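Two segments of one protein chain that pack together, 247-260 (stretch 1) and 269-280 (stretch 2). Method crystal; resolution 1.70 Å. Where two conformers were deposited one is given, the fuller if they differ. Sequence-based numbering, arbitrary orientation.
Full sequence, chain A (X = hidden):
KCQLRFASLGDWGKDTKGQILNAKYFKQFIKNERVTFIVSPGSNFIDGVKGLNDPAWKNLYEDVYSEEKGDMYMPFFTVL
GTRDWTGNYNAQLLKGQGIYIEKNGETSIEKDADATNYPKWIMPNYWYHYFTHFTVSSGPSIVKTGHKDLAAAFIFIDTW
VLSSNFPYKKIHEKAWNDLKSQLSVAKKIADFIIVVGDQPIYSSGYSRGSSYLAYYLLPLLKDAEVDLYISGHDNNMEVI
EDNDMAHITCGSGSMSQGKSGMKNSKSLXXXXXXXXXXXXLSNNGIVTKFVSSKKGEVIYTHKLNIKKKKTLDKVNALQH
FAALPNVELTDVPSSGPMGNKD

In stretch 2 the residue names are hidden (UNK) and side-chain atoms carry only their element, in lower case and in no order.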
# COMPACT_ATOMS: atom_id res chain seq x y z
N HIS A 247 6.80 -5.68 8.65
CA HIS A 247 7.14 -5.25 7.31
C HIS A 247 6.61 -6.31 6.36
O HIS A 247 7.04 -7.46 6.41
CB HIS A 247 8.66 -5.10 7.17
CG HIS A 247 9.24 -4.09 8.11
ND1 HIS A 247 9.60 -2.82 7.70
CD2 HIS A 247 9.51 -4.15 9.43
CE1 HIS A 247 10.07 -2.15 8.73
NE2 HIS A 247 10.04 -2.93 9.80
N ILE A 248 5.66 -5.93 5.53
CA ILE A 248 5.04 -6.87 4.63
C ILE A 248 5.40 -6.51 3.20
O ILE A 248 5.16 -5.38 2.77
CB ILE A 248 3.51 -6.86 4.78
CG1 ILE A 248 3.12 -7.36 6.18
CG2 ILE A 248 2.88 -7.71 3.69
CD1 ILE A 248 1.63 -7.27 6.46
N THR A 249 5.99 -7.47 2.48
CA THR A 249 6.19 -7.33 1.05
C THR A 249 5.07 -8.08 0.34
O THR A 249 4.77 -9.25 0.64
CB THR A 249 7.53 -7.89 0.57
OG1 THR A 249 8.59 -7.33 1.35
CG2 THR A 249 7.74 -7.54 -0.90
N CYS A 250 4.44 -7.38 -0.60
CA CYS A 250 3.35 -7.93 -1.39
C CYS A 250 3.57 -7.42 -2.81
O CYS A 250 2.83 -6.57 -3.31
CB CYS A 250 2.01 -7.48 -0.80
SG CYS A 250 0.59 -8.26 -1.53
N GLY A 251 4.61 -7.94 -3.45
CA GLY A 251 5.04 -7.46 -4.77
C GLY A 251 4.90 -8.46 -5.90
O GLY A 251 5.42 -8.24 -7.00
N SER A 252 4.15 -9.54 -5.67
CA SER A 252 4.05 -10.60 -6.67
C SER A 252 2.65 -10.69 -7.31
O SER A 252 2.13 -11.77 -7.57
CB SER A 252 4.49 -11.95 -6.06
OG SER A 252 3.61 -12.38 -5.03
N GLY A 253 2.04 -9.53 -7.58
CA GLY A 253 0.73 -9.49 -8.23
C GLY A 253 0.70 -10.01 -9.66
O GLY A 253 -0.35 -10.42 -10.15
N SER A 254 1.84 -9.96 -10.36
CA SER A 254 1.94 -10.46 -11.74
C SER A 254 3.20 -11.28 -12.05
O SER A 254 3.21 -12.02 -13.03
CB SER A 254 1.87 -9.31 -12.75
OG SER A 254 3.00 -8.46 -12.65
N MET A 255 4.24 -11.13 -11.24
CA MET A 255 5.55 -11.73 -11.51
C MET A 255 6.13 -12.29 -10.24
O MET A 255 5.82 -11.84 -9.14
CB MET A 255 6.55 -10.68 -12.00
CG MET A 255 6.16 -9.92 -13.23
SD MET A 255 7.38 -8.64 -13.58
CE MET A 255 7.08 -7.47 -12.25
N SER A 256 7.04 -13.25 -10.42
CA SER A 256 7.74 -13.89 -9.33
C SER A 256 9.24 -13.85 -9.60
O SER A 256 9.69 -14.17 -10.70
CB SER A 256 7.30 -15.34 -9.21
OG SER A 256 8.15 -16.06 -8.33
N GLN A 257 10.01 -13.45 -8.60
CA GLN A 257 11.45 -13.67 -8.63
C GLN A 257 11.77 -14.52 -7.40
O GLN A 257 11.24 -14.26 -6.31
CB GLN A 257 12.24 -12.36 -8.70
CG GLN A 257 11.96 -11.39 -7.58
CD GLN A 257 12.37 -9.95 -7.89
OE1 GLN A 257 12.24 -9.08 -7.04
NE2 GLN A 257 12.87 -9.71 -9.10
N GLY A 258 12.63 -15.52 -7.61
CA GLY A 258 12.80 -16.65 -6.69
C GLY A 258 13.19 -16.33 -5.26
O GLY A 258 13.06 -15.20 -4.81
N LYS A 259 13.71 -17.33 -4.55
CA LYS A 259 13.92 -17.21 -3.10
C LYS A 259 15.05 -16.26 -2.67
O LYS A 259 15.10 -15.85 -1.50
CB LYS A 259 14.10 -18.60 -2.45
CG LYS A 259 12.85 -19.11 -1.71
CD LYS A 259 11.64 -19.31 -2.63
CE LYS A 259 10.41 -19.70 -1.81
NZ LYS A 259 9.14 -19.66 -2.60
N SER A 260 15.94 -15.91 -3.60
CA SER A 260 17.08 -15.03 -3.33
C SER A 260 18.10 -15.73 -2.42
O SER A 260 18.03 -16.94 -2.22
CB SER A 260 16.63 -13.70 -2.71
OG SER A 260 17.67 -12.73 -2.74
N UNK A 269 8.22 -15.44 7.22
CA UNK A 269 7.66 -16.13 6.07
C UNK A 269 8.16 -15.46 4.81
O UNK A 269 8.23 -14.23 4.73
c UNK A 269 4.19 -16.65 2.34
c UNK A 269 6.13 -16.06 6.13
c UNK A 269 4.71 -17.73 3.03
c UNK A 269 4.92 -15.19 4.10
c UNK A 269 4.29 -15.38 2.88
c UNK A 269 5.34 -17.53 4.26
c UNK A 269 5.45 -16.27 4.80
N UNK A 270 8.49 -16.28 3.81
CA UNK A 270 8.86 -15.79 2.49
C UNK A 270 8.34 -16.75 1.43
O UNK A 270 8.46 -17.96 1.58
c UNK A 270 11.68 -13.34 -0.32
c UNK A 270 11.70 -14.16 -1.43
c UNK A 270 11.25 -13.84 0.90
c UNK A 270 10.39 -15.69 2.37
c UNK A 270 11.31 -15.49 -1.31
c UNK A 270 10.85 -15.16 1.04
c UNK A 270 10.89 -15.98 -0.09
N UNK A 271 7.78 -16.19 0.36
CA UNK A 271 7.37 -16.99 -0.79
C UNK A 271 7.54 -16.21 -2.09
O UNK A 271 7.21 -15.03 -2.15
o UNK A 271 5.49 -18.17 -1.78
c UNK A 271 5.91 -17.42 -0.65
N UNK A 272 8.05 -16.88 -3.12
CA UNK A 272 8.16 -16.28 -4.44
C UNK A 272 6.88 -16.47 -5.26
O UNK A 272 6.80 -16.02 -6.39
c UNK A 272 9.36 -16.88 -5.19
o UNK A 272 9.20 -18.27 -5.39
N UNK A 273 5.86 -17.12 -4.68
CA UNK A 273 4.59 -17.35 -5.36
C UNK A 273 3.93 -16.04 -5.79
O UNK A 273 3.98 -15.05 -5.06
c UNK A 273 3.60 -18.11 -4.47
o UNK A 273 5.07 -19.99 -4.66
c UNK A 273 3.94 -19.58 -4.31
o UNK A 273 3.06 -20.33 -3.83
N UNK A 274 3.30 -16.05 -6.96
CA UNK A 274 2.42 -14.97 -7.40
C UNK A 274 1.20 -15.02 -6.50
O UNK A 274 0.64 -16.09 -6.25
c UNK A 274 3.14 -15.11 -11.20
c UNK A 274 0.88 -14.22 -9.28
c UNK A 274 3.28 -14.76 -9.74
c UNK A 274 2.06 -15.12 -8.89
N UNK A 275 0.80 -13.87 -5.97
CA UNK A 275 -0.28 -13.83 -5.00
C UNK A 275 -0.64 -12.45 -4.51
O UNK A 275 -0.37 -11.45 -5.17
N UNK A 276 -1.25 -12.40 -3.33
CA UNK A 276 -1.73 -11.15 -2.75
C UNK A 276 -1.99 -11.36 -1.27
O UNK A 276 -1.88 -12.49 -0.77
c UNK A 276 -5.30 -13.59 -4.38
c UNK A 276 -6.22 -13.55 -3.35
c UNK A 276 -4.27 -12.66 -4.41
c UNK A 276 -3.01 -10.70 -3.48
c UNK A 276 -6.11 -12.58 -2.35
c UNK A 276 -5.08 -11.65 -2.41
c UNK A 276 -4.14 -11.70 -3.43
N UNK A 277 -2.36 -10.29 -0.57
CA UNK A 277 -2.69 -10.37 0.85
C UNK A 277 -4.11 -9.92 1.14
O UNK A 277 -4.64 -9.04 0.46
c UNK A 277 -1.78 -9.48 1.67
s UNK A 277 -0.09 -9.98 1.67
N UNK A 278 -4.70 -10.50 2.18
CA UNK A 278 -5.94 -10.01 2.75
C UNK A 278 -5.69 -9.70 4.22
O UNK A 278 -5.08 -10.51 4.94
c UNK A 278 -7.08 -11.02 2.57
c UNK A 278 -8.35 -10.50 3.23
c UNK A 278 -7.32 -11.29 1.08
N UNK A 279 -6.14 -8.54 4.67
CA UNK A 279 -5.85 -8.06 6.02
C UNK A 279 -7.17 -7.81 6.73
O UNK A 279 -8.11 -7.31 6.13
c UNK A 279 -3.89 -6.76 5.07
c UNK A 279 -1.78 -6.96 4.46
n UNK A 279 -2.61 -7.06 5.48
n UNK A 279 -2.48 -6.61 3.39
c UNK A 279 -3.80 -6.47 3.75
c UNK A 279 -5.06 -6.75 6.00
N UNK A 280 -7.22 -8.16 8.01
CA UNK A 280 -8.41 -8.00 8.83
C UNK A 280 -8.06 -7.23 10.11
O UNK A 280 -7.23 -7.68 10.90
o UNK A 280 -9.89 -12.52 7.37
o UNK A 280 -9.45 -12.15 9.48
c UNK A 280 -9.27 -10.28 7.95
c UNK A 280 -9.00 -9.38 9.17
c UNK A 280 -9.56 -11.75 8.30
O HOH W 1 2.33 -10.39 -3.58

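Position 269 carries one carbon and then a ring of six carbons, and nothing of stretch 1 lies within contact distance: Phe269. Position 270 has the same composition, but its CB points toward stretch 1. A ring carbon lies 3.6 Å from Lys259 CA, and Gly258 O sits at the ring edge, near its plane. This is Phe270.

Position 271 holds one carbon and one oxygen, with CB directed away; the oxygen accepts a hydrogen bond from the backbone N of 273 at 3.1 Å, within its own stretch. It is Ser271. Position 272 has the same two atoms, now facing stretch 1: CB is 3.4 Å from Gln257 O, and the oxygen accepts a hydrogen bond from Lys259 NZ at 3.1 Å. That makes it Ser272, whose backbone O also receives a very short hydrogen bond, 2.4 Å, from Ser256 OG.

At 273 CB points away from stretch 1, and two carbons end in a pair of oxygens, both hydrogen-bonded elsewhere in the structure. This is Asp273; its carboxylate OD1 stays 4.6 Å from Lys259 NZ, beyond a salt bridge, while its backbone O takes a 2.7 Å hydrogen bond from Ser252 OG.

Position 274 has four carbons, forked at the first, with one arm two carbons long, and its CB points sideways while its end comes nearer. That branching makes it Ile274; the tip of the long arm, Ile274 CD1, is 3.6 Å from Ser254 O. Position 275 has no side-chain atoms: Gly275. Its N donates to Ser252 O at 3.0 Å, and CA of Ile274 makes a 3.2 Å CA-H...O contact with the same oxygen.

Position 276, one carbon and a six-carbon ring, sends its ring away and leaves its CA 3.9 Å from Cys250 SG: Phe276. Position 277 is one carbon and a sulfur, 3.7 Å from Cys250 SG, too far for a disulfide: Cys277. Position 278, one carbon carrying two more, is out of reach: Val278. Position 279 has one carbon and a five-membered ring with two nitrogens; Ile248 CD1 meets a ring carbon edge-on at 4.0 Å: His279. Position 280, three carbons with two oxygens on the third, is also out of reach: Glu280.

The contact changes character along its length. Apolar packing joins the strands, where Ile248 and Cys250 meet Cys277. In the loops, serine hydroxyls donate to backbone carbonyls, and one water accepts from Ser252 N at 2.9 Å while donating weakly to Gly275 O at 3.3 Å. Backbone-directed bonds accompany the close approach of the loops, where Ser252 CA and Ile274 CA are 4.7 Å apart.

Stretch 2, residues 269-280: FFSSDIGFCVHE
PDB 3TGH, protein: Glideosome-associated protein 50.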